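Local coordinates for cellulosomal scaffoldin anchoring protein C (Acetivibrio cellulolyticus, PDB 4UYP) that anchors cellulosomes at the bacterial cell surface, its third cohesin domain, the part given here, binding the dockerin of the adaptor scaffoldin ScaB, at the interface of chains A and B. Sequence-based numbering; all coordinates share one arbitrary frame. Chains: chain A, Cellulosomal scaffoldin anchoring protein C; chain B, Cellulosomal scaffoldin adaptor protein B.

The interface of chains A and B. Residues chain A 32, 78-81; chain B 55, 58-59, 62, 64.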
ATOM      1  N   TYR A  32     -18.081 -13.726  -3.656  1.00 12.37           N
ATOM      2  CA  TYR A  32     -17.713 -15.006  -3.032  1.00 12.40           C
ATOM      3  C   TYR A  32     -16.475 -14.852  -2.154  1.00 12.67           C
ATOM      4  O   TYR A  32     -16.287 -15.596  -1.196  1.00 12.14           O
ATOM      5  CB  TYR A  32     -17.456 -16.013  -4.168  1.00 13.47           C
ATOM      6  CG  TYR A  32     -17.150 -17.414  -3.765  1.00 12.90           C
ATOM      7  CD1 TYR A  32     -18.178 -18.126  -3.093  1.00 12.98           C
ATOM      8  CD2 TYR A  32     -15.982 -18.057  -4.088  1.00 13.13           C
ATOM      9  CE1 TYR A  32     -17.909 -19.422  -2.722  1.00 15.00           C
ATOM     10  CE2 TYR A  32     -15.693 -19.412  -3.749  1.00 14.28           C
ATOM     11  CZ  TYR A  32     -16.740 -20.070  -3.047  1.00 13.68           C
ATOM     12  OH  TYR A  32     -16.513 -21.409  -2.817  1.00 17.62           O
ATOM     13  N   GLU A  78     -14.523 -14.910   2.846  1.00 10.71           N
ATOM     14  CA  GLU A  78     -14.613 -16.133   2.075  1.00 11.35           C
ATOM     15  C   GLU A  78     -15.991 -16.705   2.365  1.00 12.69           C
ATOM     16  O   GLU A  78     -16.235 -17.226   3.479  1.00 13.91           O
ATOM     17  CB  GLU A  78     -13.510 -17.118   2.413  1.00 11.39           C
ATOM     18  CG  GLU A  78     -12.059 -16.564   2.252  1.00 14.00           C
ATOM     19  CD  GLU A  78     -11.035 -17.387   3.103  1.00 17.74           C
ATOM     20  OE1 GLU A  78     -11.185 -17.321   4.382  1.00 22.62           O
ATOM     21  OE2 GLU A  78     -10.123 -17.948   2.370  1.00 22.29           O
ATOM     22  N   ALA A  79     -16.860 -16.668   1.390  1.00 12.69           N
ATOM     23  CA  ALA A  79     -18.225 -17.275   1.592  1.00 14.13           C
ATOM     24  C   ALA A  79     -18.046 -18.768   1.658  1.00 15.06           C
ATOM     25  O   ALA A  79     -17.104 -19.329   1.166  1.00 14.28           O
ATOM     26  CB  ALA A  79     -19.070 -16.959   0.376  1.00 14.74           C
ATOM     27  N   PRO A  80     -18.986 -19.466   2.353  1.00 15.17           N
ATOM     28  CA  PRO A  80     -18.917 -20.884   2.398  1.00 17.25           C
ATOM     29  C   PRO A  80     -19.128 -21.433   0.999  1.00 17.93           C
ATOM     30  O   PRO A  80     -19.736 -20.777   0.120  1.00 18.05           O
ATOM     31  CB  PRO A  80     -20.136 -21.196   3.329  1.00 16.26           C
ATOM     32  CG  PRO A  80     -21.035 -20.084   3.271  1.00 15.81           C
ATOM     33  CD  PRO A  80     -20.103 -18.863   3.053  1.00 14.28           C
ATOM     34  N   VAL A  81     -18.691 -22.669   0.854  1.00 18.05           N
ATOM     35  CA  VAL A  81     -18.674 -23.295  -0.479  1.00 20.94           C
ATOM     36  C   VAL A  81     -20.052 -23.471  -1.087  1.00 20.65           C
ATOM     37  O   VAL A  81     -20.170 -23.444  -2.323  1.00 23.65           O
ATOM     38  CB  VAL A  81     -17.860 -24.612  -0.402  1.00 23.37           C
ATOM     39  CG1 VAL A  81     -18.628 -25.725   0.363  1.00 26.46           C
ATOM     40  CG2 VAL A  81     -17.409 -25.028  -1.807  1.00 25.80           C
TER
ATOM     41  N   VAL B  55      -9.290 -19.489  -1.544  1.00 13.06           N
ATOM     42  CA  VAL B  55     -10.613 -20.115  -1.572  0.50 12.83           C
ATOM     43  C   VAL B  55     -10.593 -21.355  -2.491  1.00 15.40           C
ATOM     44  O   VAL B  55     -11.273 -22.357  -2.209  1.00 14.25           O
ATOM     45  CB  VAL B  55     -11.713 -19.096  -1.842  0.50 13.94           C
ATOM     46  CG1 VAL B  55     -11.860 -18.766  -3.328  0.50 12.16           C
ATOM     47  CG2 VAL B  55     -12.964 -19.500  -1.120  0.50 15.04           C
ATOM     48  N   ARG B  58      -9.176 -24.106  -0.466  1.00 13.38           N
ATOM     49  CA  ARG B  58     -10.210 -24.554   0.482  1.00 15.13           C
ATOM     50  C   ARG B  58     -11.204 -25.435  -0.253  1.00 14.92           C
ATOM     51  O   ARG B  58     -11.587 -26.517   0.293  1.00 16.20           O
ATOM     52  CB  ARG B  58     -10.870 -23.379   1.126  1.00 14.38           C
ATOM     53  CG  ARG B  58     -11.916 -23.832   2.108  1.00 16.25           C
ATOM     54  CD  ARG B  58     -12.832 -22.702   2.402  1.00 16.10           C
ATOM     55  NE  ARG B  58     -13.738 -22.473   1.221  1.00 16.85           N
ATOM     56  CZ  ARG B  58     -14.671 -21.557   1.171  1.00 14.75           C
ATOM     57  NH1 ARG B  58     -14.869 -20.726   2.216  1.00 16.58           N
ATOM     58  NH2 ARG B  58     -15.437 -21.429   0.080  1.00 15.09           N
ATOM     59  N   ASP B  59     -11.717 -24.984  -1.389  1.00 14.60           N
ATOM     60  CA  ASP B  59     -12.783 -25.708  -2.129  1.00 14.71           C
ATOM     61  C   ASP B  59     -12.283 -27.057  -2.637  1.00 17.04           C
ATOM     62  O   ASP B  59     -13.095 -28.000  -2.710  1.00 18.14           O
ATOM     63  CB  ASP B  59     -13.228 -24.800  -3.272  1.00 15.69           C
ATOM     64  CG  ASP B  59     -14.072 -23.616  -2.769  1.00 16.02           C
ATOM     65  OD1 ASP B  59     -14.378 -23.511  -1.523  1.00 14.74           O
ATOM     66  OD2 ASP B  59     -14.456 -22.744  -3.628  1.00 16.78           O
ATOM     67  N   LEU B  62     -12.315 -29.373   0.365  1.00 17.28           N
ATOM     68  CA  LEU B  62     -13.751 -29.687   0.682  1.00 17.59           C
ATOM     69  C   LEU B  62     -14.386 -30.581  -0.420  1.00 21.95           C
ATOM     70  O   LEU B  62     -15.590 -30.976  -0.254  1.00 22.66           O
ATOM     71  CB  LEU B  62     -14.571 -28.400   0.908  1.00 19.09           C
ATOM     72  CG  LEU B  62     -14.175 -27.553   2.088  1.00 21.14           C
ATOM     73  CD1 LEU B  62     -14.948 -26.248   2.133  1.00 23.29           C
ATOM     74  CD2 LEU B  62     -14.401 -28.321   3.399  1.00 24.30           C
ATOM     75  N   LYS B  64     -15.240 -29.703  -3.639  1.00 23.50           N
ATOM     76  CA  LYS B  64     -16.082 -28.989  -4.606  1.00 22.08           C
ATOM     77  C   LYS B  64     -15.450 -29.030  -6.002  1.00 27.30           C
ATOM     78  O   LYS B  64     -16.166 -29.047  -7.028  1.00 31.20           O
ATOM     79  CB  LYS B  64     -16.303 -27.513  -4.184  1.00 27.32           C
ATOM     80  CG  LYS B  64     -16.953 -26.620  -5.267  1.00 31.39           C
ATOM     81  CD  LYS B  64     -16.412 -25.167  -5.257  1.00 37.58           C
ATOM     82  CE  LYS B  64     -17.467 -24.136  -5.612  1.00 44.80           C
ATOM     83  NZ  LYS B  64     -18.253 -24.421  -6.841  1.00 42.24           N
TER
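A:Tyr32 and B:Asp59 meet tip to tip at one end of the type I cohesin-dockerin interface that fastens the ScaB adaptor to the ScaC anchor; the end of strand 72-78 and loop residues of the cohesin receive the C-terminal part of dockerin helix 51-61 and the loop after it. The phenol OH of A:Tyr32 donates to carboxylate oxygen OD2 of B:Asp59 at 2.6 Å, on its syn side, with OD2 at the edge of the ring and in its plane. With CG anti to the backbone N (chi1 -176°), the ring extends from the cohesin loop toward the helix.

B:Arg58 adds a two-pronged grip on the cohesin backbone. Its end-on nitrogens NH1 and NH2 both donate to one acceptor, the backbone O of A:Ala79 just beyond strand 72-78; the NH1 bond measures 2.8 Å. NH2 lies nearly along the C=O axis, whereas NH1 sits above the carbonyl plane. A:Tyr32 OH lies at the guanidinium edge, in its plane, 3.1 Å from NH2; with both NH2 hydrogens engaged, any bond there would be shared. Ring and guanidinium planes stand 83° apart.

Within the dockerin, a salt bridge braces the arginine: NE and NH2 both donate to OD1 of B:Asp59, whose syn lone pair meets NH2 at 2.8 Å. The carboxylate thus divides its work, OD1 fixing the guanidinium and OD2 taking the phenol. A bend at chi3 (74°) turns the arginine tip toward the cohesin. The carboxylate of A:Glu78, without touching B:Arg58, may add long-range electrostatic attraction.

Apolar contacts flank this network. B:Val55 applies both methyls to A:Tyr32 CE2, while CG2 also lies over one face of the B:Arg58 guanidinium, near its rim. On the other flank A:Val81 packs CG1 loosely toward B:Leu62 CD1, and the poorly ordered B:Lys64 runs alongside CG2. That same A:Val81 methyl, CG2, rests 3.4 Å from B:Asp59 OD1.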